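Local coordinates for protein CRISPR-associated endoribonuclease Cas6 1 (Methanocaldococcus jannaschii DSM 2661, PDB 5YI6) that probably cleaves CRISPR transcripts as an endoribonuclease, processing them into the guide crRNAs of an antiviral defence system, at residues A[34-46]-A[90-104]. Residues are numbered along the deposited sequence; the frame is centred on the assembly and turned at random.
Sequences KIHSANPAYAKRL and FIENFVAGLLEDGKL. With PO4 (phosphate ion), chain I.
In the N-terminal ferredoxin-like, RAMP-type domain of this Cas6 protein, helix 88-101 packs against the end of helix 23-35 and the turn that follows it, with Tyr42 set as a knob among Phe94, Gly97, Leu98 and Asp101. Glycine suits position 97, where the two backbones come nearest: a CB would run into Ala41 O and the Tyr42 ring. At the ring's edge, Tyr42 OH donates to Asp101 OD2 (2.8 Å) from the anti side, while Lys34 NZ forms a salt bridge with Asp101 OD2 from the syn side at 2.6 Å. Two donors thus grip one carboxylate oxygen, probably favouring its charged form. Lys34, bent at chi2 (-60°), also gives NZ to Lys103 O and to a phosphate ion, probably from the crystallisation liquor. Phe94 is sandwiched between Ile35 CG1, a CH-pi contact on one face, and Leu98 CD1 over the other. Farther along, Ala96 CB covers one face of the Arg45 guanidinium, whose NH1 donates to Ala41 O and forms a salt bridge with Glu100 OE1 (2.8 Å); Asn93 ND2 holds Arg45 O. Segment 34-46 falls between Tyr32 and His47, the probable proton acceptor and donor, so this seam joins the probable catalytic region to a helix of the ferredoxin-like fold.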
ATOM      1  N   LYS A  34      -1.990   9.152 -12.308  1.00 14.97           N
ATOM      2  CA  LYS A  34      -0.763   9.957 -12.315  1.00 16.32           C
ATOM      3  C   LYS A  34       0.365   9.199 -13.006  1.00 18.74           C
ATOM      4  O   LYS A  34       1.069   9.744 -13.859  1.00 17.86           O
ATOM      5  CB  LYS A  34      -0.314  10.321 -10.889  1.00 17.60           C
ATOM      6  CG  LYS A  34      -1.303  11.210 -10.093  1.00 17.54           C
ATOM      7  CD  LYS A  34      -1.516  12.534 -10.818  1.00 18.09           C
ATOM      8  CE  LYS A  34      -2.275  13.520  -9.885  1.00 21.96           C
ATOM      9  NZ  LYS A  34      -2.610  14.796 -10.586  1.00 19.45           N
ATOM     10  N   ILE A  35       0.570   7.939 -12.617  1.00 16.84           N
ATOM     11  CA  ILE A  35       1.687   7.163 -13.181  1.00 13.64           C
ATOM     12  C   ILE A  35       1.560   7.032 -14.703  1.00 15.43           C
ATOM     13  O   ILE A  35       2.567   7.079 -15.434  1.00 19.39           O
ATOM     14  CB  ILE A  35       1.747   5.782 -12.487  1.00 15.95           C
ATOM     15  CG1 ILE A  35       2.249   5.955 -11.034  1.00 17.68           C
ATOM     16  CG2 ILE A  35       2.653   4.799 -13.257  1.00 17.23           C
ATOM     17  CD1 ILE A  35       2.044   4.681 -10.176  1.00 18.95           C
ATOM     18  N   HIS A  36       0.337   6.880 -15.206  1.00 18.94           N
ATOM     19  CA  HIS A  36       0.105   6.668 -16.628  1.00 17.03           C
ATOM     20  C   HIS A  36      -0.292   7.949 -17.360  1.00 20.43           C
ATOM     21  O   HIS A  36      -0.707   7.896 -18.528  1.00 22.40           O
ATOM     22  CB  HIS A  36      -0.928   5.571 -16.817  1.00 17.78           C
ATOM     23  CG  HIS A  36      -0.468   4.254 -16.274  1.00 23.81           C
ATOM     24  ND1 HIS A  36      -0.547   3.922 -14.937  1.00 24.55           N
ATOM     25  CD2 HIS A  36       0.145   3.208 -16.883  1.00 27.36           C
ATOM     26  CE1 HIS A  36      -0.041   2.711 -14.754  1.00 25.55           C
ATOM     27  NE2 HIS A  36       0.395   2.264 -15.918  1.00 24.06           N
ATOM     28  N   SER A  37      -0.060   9.098 -16.746  1.00 20.22           N
ATOM     29  CA  SER A  37      -0.449  10.377 -17.326  1.00 21.24           C
ATOM     30  C   SER A  37       0.425  10.781 -18.524  1.00 24.37           C
ATOM     31  O   SER A  37       1.631  10.538 -18.557  1.00 22.28           O
ATOM     32  CB  SER A  37      -0.358  11.466 -16.239  1.00 20.53           C
ATOM     33  OG  SER A  37      -0.638  12.736 -16.800  1.00 24.50           O
ATOM     34  N   ALA A  38      -0.192  11.461 -19.497  1.00 21.14           N
ATOM     35  CA  ALA A  38       0.546  12.078 -20.586  1.00 22.36           C
ATOM     36  C   ALA A  38       1.194  13.385 -20.168  1.00 23.54           C
ATOM     37  O   ALA A  38       2.012  13.920 -20.923  1.00 24.47           O
ATOM     38  CB  ALA A  38      -0.368  12.328 -21.796  1.00 24.17           C
ATOM     39  N   ASN A  39       0.834  13.922 -19.002  1.00 20.74           N
ATOM     40  CA  ASN A  39       1.502  15.107 -18.492  1.00 20.68           C
ATOM     41  C   ASN A  39       3.016  14.880 -18.524  1.00 21.60           C
ATOM     42  O   ASN A  39       3.503  13.874 -17.977  1.00 21.00           O
ATOM     43  CB  ASN A  39       1.028  15.386 -17.058  1.00 21.11           C
ATOM     44  CG  ASN A  39       1.619  16.660 -16.467  1.00 20.81           C
ATOM     45  OD1 ASN A  39       2.603  17.202 -16.959  1.00 24.60           O
ATOM     46  ND2 ASN A  39       1.022  17.124 -15.367  1.00 23.76           N
ATOM     47  N   PRO A  40       3.788  15.770 -19.153  1.00 27.21           N
ATOM     48  CA  PRO A  40       5.244  15.589 -19.177  1.00 30.61           C
ATOM     49  C   PRO A  40       5.879  15.535 -17.797  1.00 26.84           C
ATOM     50  O   PRO A  40       6.977  14.980 -17.677  1.00 26.90           O
ATOM     51  CB  PRO A  40       5.744  16.807 -19.973  1.00 36.00           C
ATOM     52  CG  PRO A  40       4.593  17.219 -20.803  1.00 38.12           C
ATOM     53  CD  PRO A  40       3.336  16.789 -20.123  1.00 30.24           C
ATOM     54  N   ALA A  41       5.212  16.048 -16.757  1.00 23.32           N
ATOM     55  CA  ALA A  41       5.728  15.886 -15.404  1.00 22.45           C
ATOM     56  C   ALA A  41       5.916  14.416 -15.046  1.00 23.70           C
ATOM     57  O   ALA A  41       6.790  14.085 -14.235  1.00 25.27           O
ATOM     58  CB  ALA A  41       4.785  16.558 -14.388  1.00 20.44           C
ATOM     59  N   TYR A  42       5.112  13.522 -15.626  1.00 17.60           N
ATOM     60  CA  TYR A  42       5.235  12.093 -15.363  1.00 18.39           C
ATOM     61  C   TYR A  42       5.794  11.313 -16.537  1.00 23.88           C
ATOM     62  O   TYR A  42       6.528  10.343 -16.335  1.00 19.44           O
ATOM     63  CB  TYR A  42       3.864  11.499 -15.003  1.00 15.14           C
ATOM     64  CG  TYR A  42       3.242  12.169 -13.784  1.00 15.16           C
ATOM     65  CD1 TYR A  42       3.658  11.835 -12.501  1.00 16.60           C
ATOM     66  CD2 TYR A  42       2.222  13.128 -13.926  1.00 16.45           C
ATOM     67  CE1 TYR A  42       3.080  12.433 -11.355  1.00 18.97           C
ATOM     68  CE2 TYR A  42       1.642  13.751 -12.774  1.00 18.90           C
ATOM     69  CZ  TYR A  42       2.066  13.384 -11.510  1.00 17.63           C
ATOM     70  OH  TYR A  42       1.507  13.990 -10.385  1.00 17.84           O
ATOM     71  N   ALA A  43       5.459  11.738 -17.751  1.00 20.36           N
ATOM     72  CA  ALA A  43       5.671  10.931 -18.939  1.00 24.75           C
ATOM     73  C   ALA A  43       7.140  10.554 -19.104  1.00 24.60           C
ATOM     74  O   ALA A  43       7.468   9.374 -19.245  1.00 28.12           O
ATOM     75  CB  ALA A  43       5.157  11.691 -20.161  1.00 29.24           C
ATOM     76  N   LYS A  44       8.039  11.538 -19.083  1.00 26.49           N
ATOM     77  CA  LYS A  44       9.449  11.201 -19.265  1.00 40.25           C
ATOM     78  C   LYS A  44       9.973  10.389 -18.085  1.00 38.91           C
ATOM     79  O   LYS A  44      10.643   9.354 -18.266  1.00 34.53           O
ATOM     80  CB  LYS A  44      10.260  12.475 -19.471  1.00 47.15           C
ATOM     81  CG  LYS A  44       9.406  13.748 -19.663  1.00 58.37           C
ATOM     82  CD  LYS A  44      10.304  14.989 -19.758  1.00 66.37           C
ATOM     83  CE  LYS A  44       9.530  16.295 -19.852  1.00 68.53           C
ATOM     84  NZ  LYS A  44       9.516  17.021 -18.534  1.00 71.21           N
ATOM     85  N   ARG A  45       9.610  10.809 -16.870  1.00 24.16           N
ATOM     86  CA  ARG A  45      10.140  10.204 -15.648  1.00 23.24           C
ATOM     87  C   ARG A  45       9.705   8.762 -15.474  1.00 23.21           C
ATOM     88  O   ARG A  45      10.465   7.958 -14.919  1.00 21.19           O
ATOM     89  CB  ARG A  45       9.704  11.025 -14.423  1.00 23.77           C
ATOM     90  CG  ARG A  45      10.347  12.414 -14.363  1.00 25.41           C
ATOM     91  CD  ARG A  45       9.861  13.188 -13.157  1.00 21.93           C
ATOM     92  NE  ARG A  45      10.663  14.405 -12.937  1.00 21.52           N
ATOM     93  CZ  ARG A  45      10.160  15.629 -12.937  1.00 23.93           C
ATOM     94  NH1 ARG A  45       8.855  15.800 -13.127  1.00 20.69           N
ATOM     95  NH2 ARG A  45      10.961  16.671 -12.707  1.00 22.34           N
ATOM     96  N   LEU A  46       8.486   8.416 -15.896  1.00 17.19           N
ATOM     97  CA  LEU A  46       7.919   7.112 -15.598  1.00 17.18           C
ATOM     98  C   LEU A  46       7.768   6.250 -16.850  1.00 16.57           C
ATOM     99  O   LEU A  46       7.082   5.239 -16.819  1.00 20.09           O
ATOM    100  CB  LEU A  46       6.593   7.270 -14.840  1.00 15.55           C
ATOM    101  CG  LEU A  46       6.776   7.957 -13.476  1.00 21.47           C
ATOM    102  CD1 LEU A  46       5.416   8.171 -12.818  1.00 18.27           C
ATOM    103  CD2 LEU A  46       7.682   7.130 -12.551  1.00 17.31           C
ATOM    104  N   PHE A  90      12.137   4.408  -8.979  1.00 19.57           N
ATOM    105  CA  PHE A  90      10.704   4.609  -9.182  1.00 19.00           C
ATOM    106  C   PHE A  90      10.177   5.672  -8.234  1.00 16.05           C
ATOM    107  O   PHE A  90       9.438   6.583  -8.637  1.00 16.49           O
ATOM    108  CB  PHE A  90       9.925   3.293  -8.965  1.00 15.03           C
ATOM    109  CG  PHE A  90       8.426   3.495  -8.900  1.00 19.02           C
ATOM    110  CD1 PHE A  90       7.702   3.796 -10.044  1.00 17.82           C
ATOM    111  CD2 PHE A  90       7.749   3.426  -7.684  1.00 17.48           C
ATOM    112  CE1 PHE A  90       6.320   4.009  -9.986  1.00 18.19           C
ATOM    113  CE2 PHE A  90       6.367   3.634  -7.622  1.00 18.51           C
ATOM    114  CZ  PHE A  90       5.656   3.922  -8.783  1.00 18.56           C
ATOM    115  N   ILE A  91      10.512   5.544  -6.956  1.00 14.18           N
ATOM    116  CA  ILE A  91       9.964   6.454  -5.957  1.00 16.11           C
ATOM    117  C   ILE A  91      10.463   7.875  -6.210  1.00 16.39           C
ATOM    118  O   ILE A  91       9.685   8.831  -6.165  1.00 14.64           O
ATOM    119  CB  ILE A  91      10.304   5.982  -4.529  1.00 13.08           C
ATOM    120  CG1 ILE A  91       9.579   4.660  -4.191  1.00 18.29           C
ATOM    121  CG2 ILE A  91       9.897   7.060  -3.491  1.00 15.42           C
ATOM    122  CD1 ILE A  91       8.056   4.797  -4.077  1.00 12.64           C
ATOM    123  N   GLU A  92      11.761   8.031  -6.482  1.00 12.74           N
ATOM    124  CA  GLU A  92      12.297   9.383  -6.713  1.00 13.74           C
ATOM    125  C   GLU A  92      11.641  10.028  -7.937  1.00 16.77           C
ATOM    126  O   GLU A  92      11.280  11.209  -7.907  1.00 17.35           O
ATOM    127  CB  GLU A  92      13.815   9.334  -6.889  1.00 19.27           C
ATOM    128  CG  GLU A  92      14.597   8.895  -5.641  1.00 20.83           C
ATOM    129  CD  GLU A  92      14.846  10.020  -4.650  1.00 26.45           C
ATOM    130  OE1 GLU A  92      14.188  11.092  -4.741  1.00 22.64           O
ATOM    131  OE2 GLU A  92      15.685   9.804  -3.742  1.00 29.21           O
ATOM    132  N   ASN A  93      11.521   9.267  -9.042  1.00 17.64           N
ATOM    133  CA  ASN A  93      10.902   9.816 -10.245  1.00 21.69           C
ATOM    134  C   ASN A  93       9.442  10.175 -10.016  1.00 19.46           C
ATOM    135  O   ASN A  93       8.975  11.232 -10.472  1.00 15.87           O
ATOM    136  CB  ASN A  93      11.011   8.805 -11.389  1.00 16.48           C
ATOM    137  CG  ASN A  93      12.396   8.778 -12.016  1.00 27.53           C
ATOM    138  OD1 ASN A  93      13.333   9.368 -11.506  1.00 34.34           O
ATOM    139  ND2 ASN A  93      12.536   8.015 -13.082  1.00 35.29           N
ATOM    140  N   PHE A  94       8.695   9.283  -9.350  1.00 15.08           N
ATOM    141  CA  PHE A  94       7.277   9.542  -9.096  1.00 17.93           C
ATOM    142  C   PHE A  94       7.110  10.765  -8.190  1.00 16.19           C
ATOM    143  O   PHE A  94       6.266  11.632  -8.457  1.00 15.22           O
ATOM    144  CB  PHE A  94       6.635   8.274  -8.498  1.00 13.23           C
ATOM    145  CG  PHE A  94       5.136   8.312  -8.403  1.00 14.81           C
ATOM    146  CD1 PHE A  94       4.382   9.187  -9.189  1.00 15.89           C
ATOM    147  CD2 PHE A  94       4.473   7.424  -7.548  1.00 19.18           C
ATOM    148  CE1 PHE A  94       2.980   9.173  -9.114  1.00 17.81           C
ATOM    149  CE2 PHE A  94       3.079   7.437  -7.447  1.00 15.34           C
ATOM    150  CZ  PHE A  94       2.343   8.319  -8.242  1.00 16.82           C
ATOM    151  N   VAL A  95       7.924  10.866  -7.135  1.00 17.14           N
ATOM    152  CA  VAL A  95       7.844  12.025  -6.242  1.00 15.53           C
ATOM    153  C   VAL A  95       8.145  13.316  -7.006  1.00 17.16           C
ATOM    154  O   VAL A  95       7.454  14.322  -6.835  1.00 15.83           O
ATOM    155  CB  VAL A  95       8.817  11.854  -5.051  1.00 18.09           C
ATOM    156  CG1 VAL A  95       9.112  13.209  -4.327  1.00 17.43           C
ATOM    157  CG2 VAL A  95       8.285  10.850  -4.045  1.00 18.80           C
ATOM    158  N   ALA A  96       9.181  13.321  -7.855  1.00 16.68           N
ATOM    159  CA  ALA A  96       9.475  14.546  -8.613  1.00 18.30           C
ATOM    160  C   ALA A  96       8.284  14.954  -9.482  1.00 18.76           C
ATOM    161  O   ALA A  96       7.962  16.153  -9.602  1.00 17.32           O
ATOM    162  CB  ALA A  96      10.721  14.344  -9.477  1.00 17.47           C
ATOM    163  N   GLY A  97       7.624  13.966 -10.103  1.00 16.04           N
ATOM    164  CA  GLY A  97       6.448  14.275 -10.907  1.00 15.51           C
ATOM    165  C   GLY A  97       5.291  14.794 -10.062  1.00 17.01           C
ATOM    166  O   GLY A  97       4.622  15.761 -10.435  1.00 17.15           O
ATOM    167  N   LEU A  98       5.031  14.148  -8.925  1.00 15.80           N
ATOM    168  CA  LEU A  98       3.943  14.585  -8.040  1.00 16.14           C
ATOM    169  C   LEU A  98       4.188  16.012  -7.537  1.00 17.13           C
ATOM    170  O   LEU A  98       3.250  16.808  -7.404  1.00 16.11           O
ATOM    171  CB  LEU A  98       3.843  13.633  -6.839  1.00 14.96           C
ATOM    172  CG  LEU A  98       3.255  12.231  -7.156  1.00 15.08           C
ATOM    173  CD1 LEU A  98       3.627  11.219  -6.049  1.00 15.64           C
ATOM    174  CD2 LEU A  98       1.724  12.342  -7.314  1.00 17.47           C
ATOM    175  N   LEU A  99       5.429  16.315  -7.185  1.00 14.88           N
ATOM    176  CA  LEU A  99       5.734  17.664  -6.676  1.00 18.29           C
ATOM    177  C   LEU A  99       5.613  18.711  -7.776  1.00 21.78           C
ATOM    178  O   LEU A  99       5.119  19.812  -7.521  1.00 20.84           O
ATOM    179  CB  LEU A  99       7.123  17.710  -6.041  1.00 15.83           C
ATOM    180  CG  LEU A  99       7.179  16.987  -4.693  1.00 19.38           C
ATOM    181  CD1 LEU A  99       8.609  16.852  -4.224  1.00 17.81           C
ATOM    182  CD2 LEU A  99       6.311  17.702  -3.642  1.00 23.57           C
ATOM    183  N   GLU A 100       6.041  18.384  -9.008  1.00 20.71           N
ATOM    184  CA  GLU A 100       5.906  19.332 -10.113  1.00 19.18           C
ATOM    185  C   GLU A 100       4.434  19.561 -10.475  1.00 18.71           C
ATOM    186  O   GLU A 100       4.001  20.694 -10.703  1.00 21.57           O
ATOM    187  CB  GLU A 100       6.695  18.834 -11.340  1.00 22.23           C
ATOM    188  CG  GLU A 100       6.506  19.749 -12.565  1.00 25.68           C
ATOM    189  CD  GLU A 100       7.265  19.295 -13.811  1.00 28.56           C
ATOM    190  OE1 GLU A 100       8.162  18.441 -13.726  1.00 27.32           O
ATOM    191  OE2 GLU A 100       6.951  19.815 -14.890  1.00 32.95           O
ATOM    192  N   ASP A 101       3.656  18.486 -10.575  1.00 17.14           N
ATOM    193  CA  ASP A 101       2.221  18.587 -10.784  1.00 16.40           C
ATOM    194  C   ASP A 101       1.572  19.409  -9.665  1.00 22.83           C
ATOM    195  O   ASP A 101       0.900  20.427  -9.915  1.00 19.19           O
ATOM    196  CB  ASP A 101       1.677  17.141 -10.860  1.00 17.57           C
ATOM    197  CG  ASP A 101       0.175  17.042 -10.965  1.00 20.84           C
ATOM    198  OD1 ASP A 101      -0.542  18.053 -10.831  1.00 23.51           O
ATOM    199  OD2 ASP A 101      -0.302  15.909 -11.178  1.00 20.45           O
ATOM    200  N   GLY A 102       1.762  18.973  -8.421  1.00 19.69           N
ATOM    201  CA  GLY A 102       1.356  19.735  -7.260  1.00 22.40           C
ATOM    202  C   GLY A 102      -0.052  19.484  -6.770  1.00 20.35           C
ATOM    203  O   GLY A 102      -0.422  20.014  -5.710  1.00 20.83           O
ATOM    204  N   LYS A 103      -0.856  18.713  -7.494  1.00 20.46           N
ATOM    205  CA  LYS A 103      -2.236  18.477  -7.103  1.00 19.69           C
ATOM    206  C   LYS A 103      -2.608  17.008  -7.232  1.00 21.48           C
ATOM    207  O   LYS A 103      -2.179  16.320  -8.161  1.00 20.26           O
ATOM    208  CB  LYS A 103      -3.220  19.333  -7.916  1.00 23.12           C
ATOM    209  CG  LYS A 103      -2.913  20.825  -7.786  1.00 30.33           C
ATOM    210  CD  LYS A 103      -4.125  21.668  -8.049  1.00 49.98           C
ATOM    211  CE  LYS A 103      -5.018  21.628  -6.800  1.00 57.13           C
ATOM    212  NZ  LYS A 103      -6.325  22.324  -6.961  1.00 62.90           N
ATOM    213  N   LEU A 104      -3.423  16.535  -6.299  1.00 17.27           N
ATOM    214  CA  LEU A 104      -3.910  15.154  -6.321  1.00 18.45           C
ATOM    215  C   LEU A 104      -5.380  15.170  -5.958  1.00 23.23           C
ATOM    216  O   LEU A 104      -5.742  15.628  -4.875  1.00 21.58           O
ATOM    217  CB  LEU A 104      -3.130  14.270  -5.324  1.00 16.06           C
ATOM    218  CG  LEU A 104      -3.632  12.820  -5.200  1.00 19.58           C
ATOM    219  CD1 LEU A 104      -3.259  12.047  -6.454  1.00 22.56           C
ATOM    220  CD2 LEU A 104      -3.015  12.161  -3.973  1.00 22.85           C
TER
HETATM  221  P   PO4 I 305      -3.898  13.692 -14.252  1.00 83.29           P
HETATM  222  O1  PO4 I 305      -3.902  12.282 -13.689  1.00 77.24           O
HETATM  223  O2  PO4 I 305      -4.938  13.784 -15.351  1.00 83.00           O
HETATM  224  O3  PO4 I 305      -2.546  14.039 -14.855  1.00 67.16           O
HETATM  225  O4  PO4 I 305      -4.247  14.671 -13.145  1.00 79.68           O
HETATM  226  O   HOH W   1      -1.429  15.894 -14.121  1.00 37.55           O
HETATM  227  O   HOH W   2       7.667  19.194 -17.400  1.00 43.16           O
HETATM  228  O   HOH W   3      10.466  19.447 -11.701  1.00 36.88           O